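Local coordinates for superoxide reductase (Giardia intestinalis, PDB 4D7P), which reduces superoxide to hydrogen peroxide at a mononuclear iron centre, probably in the parasite's defence against oxidative stress, at residues Pro21-Ser26 / Trp105-Glu110; Val30-Gly35 / Gly49-Phe54. One frame throughout, in Å; residues are numbered along the deposited sequence.

Shortly after the modelled N terminus the chain enters strand 21-26, turns back into strand 29-34, and crosses to the other sheet in strand 48-57. Interaction 2, Val30-Gly35 with Gly49-Phe54, closes this first loop by packing the middle strand of the three-stranded sheet on an inner strand of the four-stranded one. Interaction 1 closes a far longer loop, bringing Pro21-Ser26 against Trp105-Glu110 near the C terminus, so interaction 2 is nested within it. Both join the same two sheets, interaction 1 along an edge strand of each. They meet where strands 21-26 and 29-34 pair, Glu22 N lying 2.9 Å from Arg33 O.

Interaction 1: Pro21-Ser26 / Trp105-Glu110; sequences PEMKLS and WENYME
The amide nitrogen ND2 of Asn107 donates a nearly straight hydrogen bond to the carbonyl oxygen of Pro21, with ND2 to O at 3.1 Å and an N-H...O angle of 166°. The acceptor lies in the plane of the Asn107 amide, whereas ND2 sits well above the carbonyl plane of Pro21. The same ND2 also donates to a water, which accepts from Met23 N as well and so bridges the two strands. Asparagine suits this place because its short side chain ends in an amide N-H donor; CG is anti to the backbone N (chi1 -175°), and ND2 reaches Pro21 O. These are outermost strands of the two facing sheets of an immunoglobulin-like beta sandwich, running nearly parallel at 23° with their axes 7.0 Å apart. Pro21, which has no N-H to leave buried, brings the CD-CG side of its ring against the other strand, CD being 3.3 Å from Trp105 O. Further along, two flexible thioethers interlock, each bent at chi3: Met23 CE comes 3.1 Å from Asn107 O, a tight contact, while Met109 CE reaches back to 3.7 Å from Met23 CB. Leu25 crosses Met109 at a slant, CD2 lying 4.0 Å from SD. The Trp105 indole leads away, stacks on His19 and donates from NE1 to His102 O, both iron ligands.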
loop_
_atom_site.group_PDB
_atom_site.type_symbol
_atom_site.label_atom_id
_atom_site.label_comp_id
_atom_site.label_asym_id
_atom_site.label_seq_id
_atom_site.Cartn_x
_atom_site.Cartn_y
_atom_site.Cartn_z
ATOM N N PRO A 21 10.464 -14.555 -5.849
ATOM C CA PRO A 21 10.834 -13.286 -6.488
ATOM C C PRO A 21 12.305 -13.222 -6.922
ATOM O O PRO A 21 13.183 -12.975 -6.089
ATOM C CB PRO A 21 10.534 -12.242 -5.398
ATOM C CG PRO A 21 10.628 -12.996 -4.113
ATOM C CD PRO A 21 10.138 -14.387 -4.419
ATOM N N GLU A 22 12.565 -13.448 -8.211
ATOM C CA GLU A 22 13.903 -13.242 -8.773
ATOM C C GLU A 22 14.361 -11.809 -8.536
ATOM O O GLU A 22 13.608 -10.871 -8.769
ATOM C CB GLU A 22 13.926 -13.544 -10.277
ATOM C CG GLU A 22 15.336 -13.546 -10.894
ATOM C CD GLU A 22 15.334 -13.491 -12.430
ATOM O OE1 GLU A 22 14.720 -12.560 -13.001
ATOM O OE2 GLU A 22 15.969 -14.365 -13.067
ATOM N N MET A 23 15.594 -11.645 -8.071
ATOM C CA MET A 23 16.193 -10.322 -7.912
ATOM C C MET A 23 17.381 -10.129 -8.849
ATOM O O MET A 23 18.282 -10.968 -8.891
ATOM C CB MET A 23 16.655 -10.111 -6.469
ATOM C CG MET A 23 15.607 -9.538 -5.523
ATOM S SD MET A 23 16.282 -9.360 -3.858
ATOM C CE MET A 23 16.371 -11.084 -3.427
ATOM N N LYS A 24 17.386 -9.033 -9.602
ATOM C CA LYS A 24 18.571 -8.638 -10.367
ATOM C C LYS A 24 19.072 -7.279 -9.873
ATOM O O LYS A 24 18.304 -6.321 -9.810
ATOM C CB LYS A 24 18.275 -8.597 -11.871
ATOM C CG LYS A 24 17.805 -9.946 -12.443
ATOM C CD LYS A 24 18.635 -10.369 -13.647
ATOM C CE LYS A 24 18.422 -11.832 -13.996
ATOM N NZ LYS A 24 19.684 -12.617 -13.894
ATOM N N LEU A 25 20.360 -7.202 -9.535
ATOM C CA LEU A 25 20.949 -6.005 -8.930
ATOM C C LEU A 25 21.908 -5.281 -9.876
ATOM O O LEU A 25 22.867 -5.873 -10.373
ATOM C CB LEU A 25 21.680 -6.389 -7.645
ATOM C CG LEU A 25 22.350 -5.307 -6.804
ATOM C CD1 LEU A 25 21.295 -4.389 -6.201
ATOM C CD2 LEU A 25 23.189 -5.973 -5.710
ATOM N N SER A 26 21.637 -3.998 -10.117
ATOM C CA SER A 26 22.473 -3.131 -10.952
ATOM C C SER A 26 22.831 -1.886 -10.161
ATOM O O SER A 26 22.042 -0.953 -10.121
ATOM C CB SER A 26 21.753 -2.707 -12.237
ATOM O OG SER A 26 20.913 -3.729 -12.745
ATOM N N TRP A 105 6.485 -16.049 -0.396
ATOM C CA TRP A 105 7.692 -16.701 -0.899
ATOM C C TRP A 105 8.831 -15.710 -0.889
ATOM O O TRP A 105 8.713 -14.618 -1.439
ATOM C CB TRP A 105 7.460 -17.246 -2.301
ATOM C CG TRP A 105 6.429 -18.312 -2.331
ATOM C CD1 TRP A 105 5.072 -18.148 -2.251
ATOM C CD2 TRP A 105 6.658 -19.716 -2.448
ATOM N NE1 TRP A 105 4.444 -19.371 -2.309
ATOM C CE2 TRP A 105 5.397 -20.352 -2.429
ATOM C CE3 TRP A 105 7.809 -20.502 -2.571
ATOM C CZ2 TRP A 105 5.252 -21.740 -2.521
ATOM C CZ3 TRP A 105 7.667 -21.879 -2.661
ATOM C CH2 TRP A 105 6.398 -22.484 -2.638
ATOM N N GLU A 106 9.931 -16.066 -0.245
ATOM C CA GLU A 106 11.005 -15.105 -0.125
ATOM C C GLU A 106 12.269 -15.524 -0.861
ATOM O O GLU A 106 12.413 -16.654 -1.317
ATOM C CB GLU A 106 11.313 -14.831 1.344
ATOM C CG GLU A 106 11.736 -16.028 2.144
ATOM C CD GLU A 106 11.810 -15.726 3.628
ATOM O OE1 GLU A 106 11.271 -14.680 4.054
ATOM O OE2 GLU A 106 12.407 -16.537 4.369
ATOM N N ASN A 107 13.176 -14.569 -0.998
ATOM C CA ASN A 107 14.443 -14.794 -1.663
ATOM C C ASN A 107 15.450 -13.836 -1.069
ATOM O O ASN A 107 15.217 -12.630 -1.030
ATOM C CB ASN A 107 14.321 -14.596 -3.177
ATOM C CG ASN A 107 15.607 -14.936 -3.912
ATOM O OD1 ASN A 107 16.531 -15.502 -3.328
ATOM N ND2 ASN A 107 15.672 -14.597 -5.194
ATOM N N TYR A 108 16.557 -14.376 -0.578
ATOM C CA TYR A 108 17.574 -13.558 0.060
ATOM C C TYR A 108 18.765 -13.409 -0.853
ATOM O O TYR A 108 19.210 -14.383 -1.461
ATOM C CB TYR A 108 18.023 -14.164 1.388
ATOM C CG TYR A 108 19.055 -13.332 2.123
ATOM C CD1 TYR A 108 18.701 -12.132 2.728
ATOM C CD2 TYR A 108 20.379 -13.750 2.223
ATOM C CE1 TYR A 108 19.634 -11.366 3.412
ATOM C CE2 TYR A 108 21.320 -12.993 2.906
ATOM C CZ TYR A 108 20.943 -11.801 3.497
ATOM O OH TYR A 108 21.869 -11.036 4.176
ATOM N N MET A 109 19.273 -12.187 -0.957
ATOM C CA MET A 109 20.513 -11.957 -1.676
ATOM C C MET A 109 21.542 -11.388 -0.718
ATOM O O MET A 109 21.307 -10.362 -0.081
ATOM C CB MET A 109 20.296 -11.014 -2.855
ATOM C CG MET A 109 21.575 -10.601 -3.548
ATOM S SD MET A 109 21.243 -9.338 -4.773
ATOM C CE MET A 109 20.263 -10.305 -5.916
ATOM N N GLU A 110 22.676 -12.068 -0.596
ATOM C CA GLU A 110 23.766 -11.569 0.230
ATOM C C GLU A 110 24.522 -10.483 -0.524
ATOM O O GLU A 110 24.889 -10.673 -1.679
ATOM C CB GLU A 110 24.704 -12.710 0.622
ATOM C CG GLU A 110 25.694 -12.361 1.726
ATOM C CD GLU A 110 26.603 -13.533 2.095
ATOM O OE1 GLU A 110 26.137 -14.694 2.063
ATOM O OE2 GLU A 110 27.785 -13.289 2.418
HETATM O O HOH W 1 17.405 -14.226 -7.905
#

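Interaction 2: Val30-Gly35 / Gly49-Phe54; sequences VDIRCG and GTIRLF
Strands 30-34 and 49-54 face each other across the protein interior, their axes 9.3 Å apart and their directions 144° apart, a separation filled by side chains rather than bridged by backbone pairing. Val30, Ile32 and Cys34, every second residue, point toward the other strand and meet Leu53 and Ile51. At one end Val30 and Leu53 approach tip to tip, with Val30 CG2 4.1 Å from Leu53 CD2; Leu53 CG is anti to its backbone N (chi1 -174°), and its CD2 branch is the one that meets Val30. In the middle Ile32 and Ile51 slide past each other in opposite directions. Here Ile51 CG2 is met by two methyls of Ile32, with CG2 and CD1 of Ile32 each 3.8 Å from it. The longer arm of Ile51 goes to Cys34 instead, placing CD1 3.9 Å from SG. Beta-branched valine and isoleucine fit extended strands and present broad hydrocarbon surfaces, while the small, weakly polar cysteine thiol can sit against a methyl in the buried layer.

In 30-35 the charged Asp31 and Arg33 lie on the outer side, where Arg33 NE donates to Gly35 O at 2.7 Å. Thr50, Arg52 and Phe54 face the other way from the contact yet are buried too, against strand 63-71, where Arg52 NE forms a salt bridge with Glu65. The inward apolar set of Val30, Ile32, Cys34, Ile51 and Leu53 is characteristic of the hydrophobic core between the two sheets of an immunoglobulin-like beta sandwich, the fold of the superoxide reductase iron domain.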
loop_
_atom_site.group_PDB
_atom_site.type_symbol
_atom_site.label_atom_id
_atom_site.label_comp_id
_atom_site.label_asym_id
_atom_site.label_seq_id
_atom_site.Cartn_x
_atom_site.Cartn_y
_atom_site.Cartn_z
ATOM N N VAL A 30 17.224 -2.522 -8.142
ATOM C CA VAL A 30 16.809 -3.912 -7.986
ATOM C C VAL A 30 15.579 -4.190 -8.846
ATOM O O VAL A 30 14.546 -3.572 -8.646
ATOM C CB VAL A 30 16.477 -4.246 -6.517
ATOM C CG1 VAL A 30 16.036 -5.693 -6.394
ATOM C CG2 VAL A 30 17.670 -3.958 -5.613
ATOM N N ASP A 31 15.699 -5.090 -9.821
ATOM C CA ASP A 31 14.548 -5.499 -10.640
ATOM C C ASP A 31 14.033 -6.843 -10.177
ATOM O O ASP A 31 14.816 -7.771 -10.008
ATOM C CB ASP A 31 14.914 -5.586 -12.128
ATOM C CG ASP A 31 15.165 -4.231 -12.744
ATOM O OD1 ASP A 31 14.195 -3.461 -12.917
ATOM O OD2 ASP A 31 16.332 -3.934 -13.057
ATOM N N ILE A 32 12.720 -6.950 -9.998
ATOM C CA ILE A 32 12.108 -8.171 -9.490
ATOM C C ILE A 32 11.019 -8.715 -10.412
ATOM O O ILE A 32 10.220 -7.950 -10.952
ATOM C CB ILE A 32 11.485 -7.941 -8.097
ATOM C CG1 ILE A 32 12.547 -7.453 -7.108
ATOM C CG2 ILE A 32 10.781 -9.206 -7.623
ATOM C CD1 ILE A 32 12.003 -7.122 -5.757
ATOM N N ARG A 33 10.999 -10.034 -10.593
ATOM C CA ARG A 33 9.877 -10.717 -11.242
ATOM C C ARG A 33 9.629 -12.079 -10.599
ATOM O O ARG A 33 10.574 -12.752 -10.166
ATOM C CB ARG A 33 10.123 -10.887 -12.745
ATOM C CG ARG A 33 11.431 -11.539 -13.092
ATOM C CD ARG A 33 11.458 -11.919 -14.566
ATOM N NE ARG A 33 10.665 -13.118 -14.840
ATOM C CZ ARG A 33 9.966 -13.322 -15.955
ATOM N NH1 ARG A 33 9.938 -12.395 -16.905
ATOM N NH2 ARG A 33 9.280 -14.447 -16.115
ATOM N N CYS A 34 8.359 -12.466 -10.528
ATOM C CA CYS A 34 7.957 -13.765 -9.987
ATOM C C CYS A 34 7.310 -14.635 -11.069
ATOM O O CYS A 34 6.221 -14.316 -11.547
ATOM C CB CYS A 34 6.972 -13.578 -8.838
ATOM S SG CYS A 34 7.382 -12.250 -7.695
ATOM N N GLY A 35 7.961 -15.726 -11.466
ATOM C CA GLY A 35 9.283 -16.069 -10.993
ATOM C C GLY A 35 10.282 -15.788 -12.094
ATOM O O GLY A 35 9.976 -15.052 -13.036
ATOM N N GLY A 49 -0.142 -10.330 -4.963
ATOM C CA GLY A 49 -0.698 -9.031 -4.657
ATOM C C GLY A 49 0.358 -8.027 -4.270
ATOM O O GLY A 49 0.216 -6.829 -4.557
ATOM N N THR A 50 1.415 -8.490 -3.606
ATOM C CA THR A 50 2.481 -7.571 -3.211
ATOM C C THR A 50 3.848 -8.170 -3.423
ATOM O O THR A 50 4.035 -9.377 -3.320
ATOM C CB THR A 50 2.397 -7.139 -1.708
ATOM O OG1 THR A 50 2.492 -8.298 -0.863
ATOM C CG2 THR A 50 1.107 -6.360 -1.408
ATOM N N ILE A 51 4.803 -7.300 -3.710
ATOM C CA ILE A 51 6.200 -7.667 -3.758
ATOM C C ILE A 51 6.875 -6.659 -2.854
ATOM O O ILE A 51 6.845 -5.454 -3.132
ATOM C CB ILE A 51 6.770 -7.614 -5.180
ATOM C CG1 ILE A 51 6.132 -8.689 -6.070
ATOM C CG2 ILE A 51 8.274 -7.761 -5.153
ATOM C CD1 ILE A 51 6.445 -8.498 -7.546
ATOM N N ARG A 52 7.415 -7.128 -1.735
ATOM C CA ARG A 52 8.102 -6.240 -0.804
ATOM C C ARG A 52 9.582 -6.486 -0.856
ATOM O O ARG A 52 10.006 -7.626 -1.041
ATOM C CB ARG A 52 7.598 -6.451 0.624
ATOM C CG ARG A 52 6.177 -6.019 0.822
ATOM C CD ARG A 52 5.494 -6.835 1.883
ATOM N NE ARG A 52 5.631 -6.245 3.207
ATOM C CZ ARG A 52 5.500 -6.943 4.331
ATOM N NH1 ARG A 52 5.246 -8.244 4.257
ATOM N NH2 ARG A 52 5.637 -6.360 5.521
ATOM N N LEU A 53 10.359 -5.418 -0.677
ATOM C CA LEU A 53 11.808 -5.513 -0.594
ATOM C C LEU A 53 12.281 -5.033 0.772
ATOM O O LEU A 53 11.929 -3.938 1.213
ATOM C CB LEU A 53 12.491 -4.697 -1.706
ATOM C CG LEU A 53 14.016 -4.862 -1.773
ATOM C CD1 LEU A 53 14.373 -6.314 -2.077
ATOM C CD2 LEU A 53 14.666 -3.925 -2.805
ATOM N N PHE A 54 13.065 -5.872 1.436
ATOM C CA PHE A 54 13.648 -5.548 2.732
ATOM C C PHE A 54 15.161 -5.439 2.620
ATOM O O PHE A 54 15.789 -6.217 1.899
ATOM C CB PHE A 54 13.311 -6.617 3.781
ATOM C CG PHE A 54 11.847 -6.771 4.057
ATOM C CD1 PHE A 54 11.065 -7.618 3.282
ATOM C CD2 PHE A 54 11.258 -6.101 5.112
ATOM C CE1 PHE A 54 9.718 -7.761 3.538
ATOM C CE2 PHE A 54 9.901 -6.245 5.375
ATOM C CZ PHE A 54 9.135 -7.069 4.585
#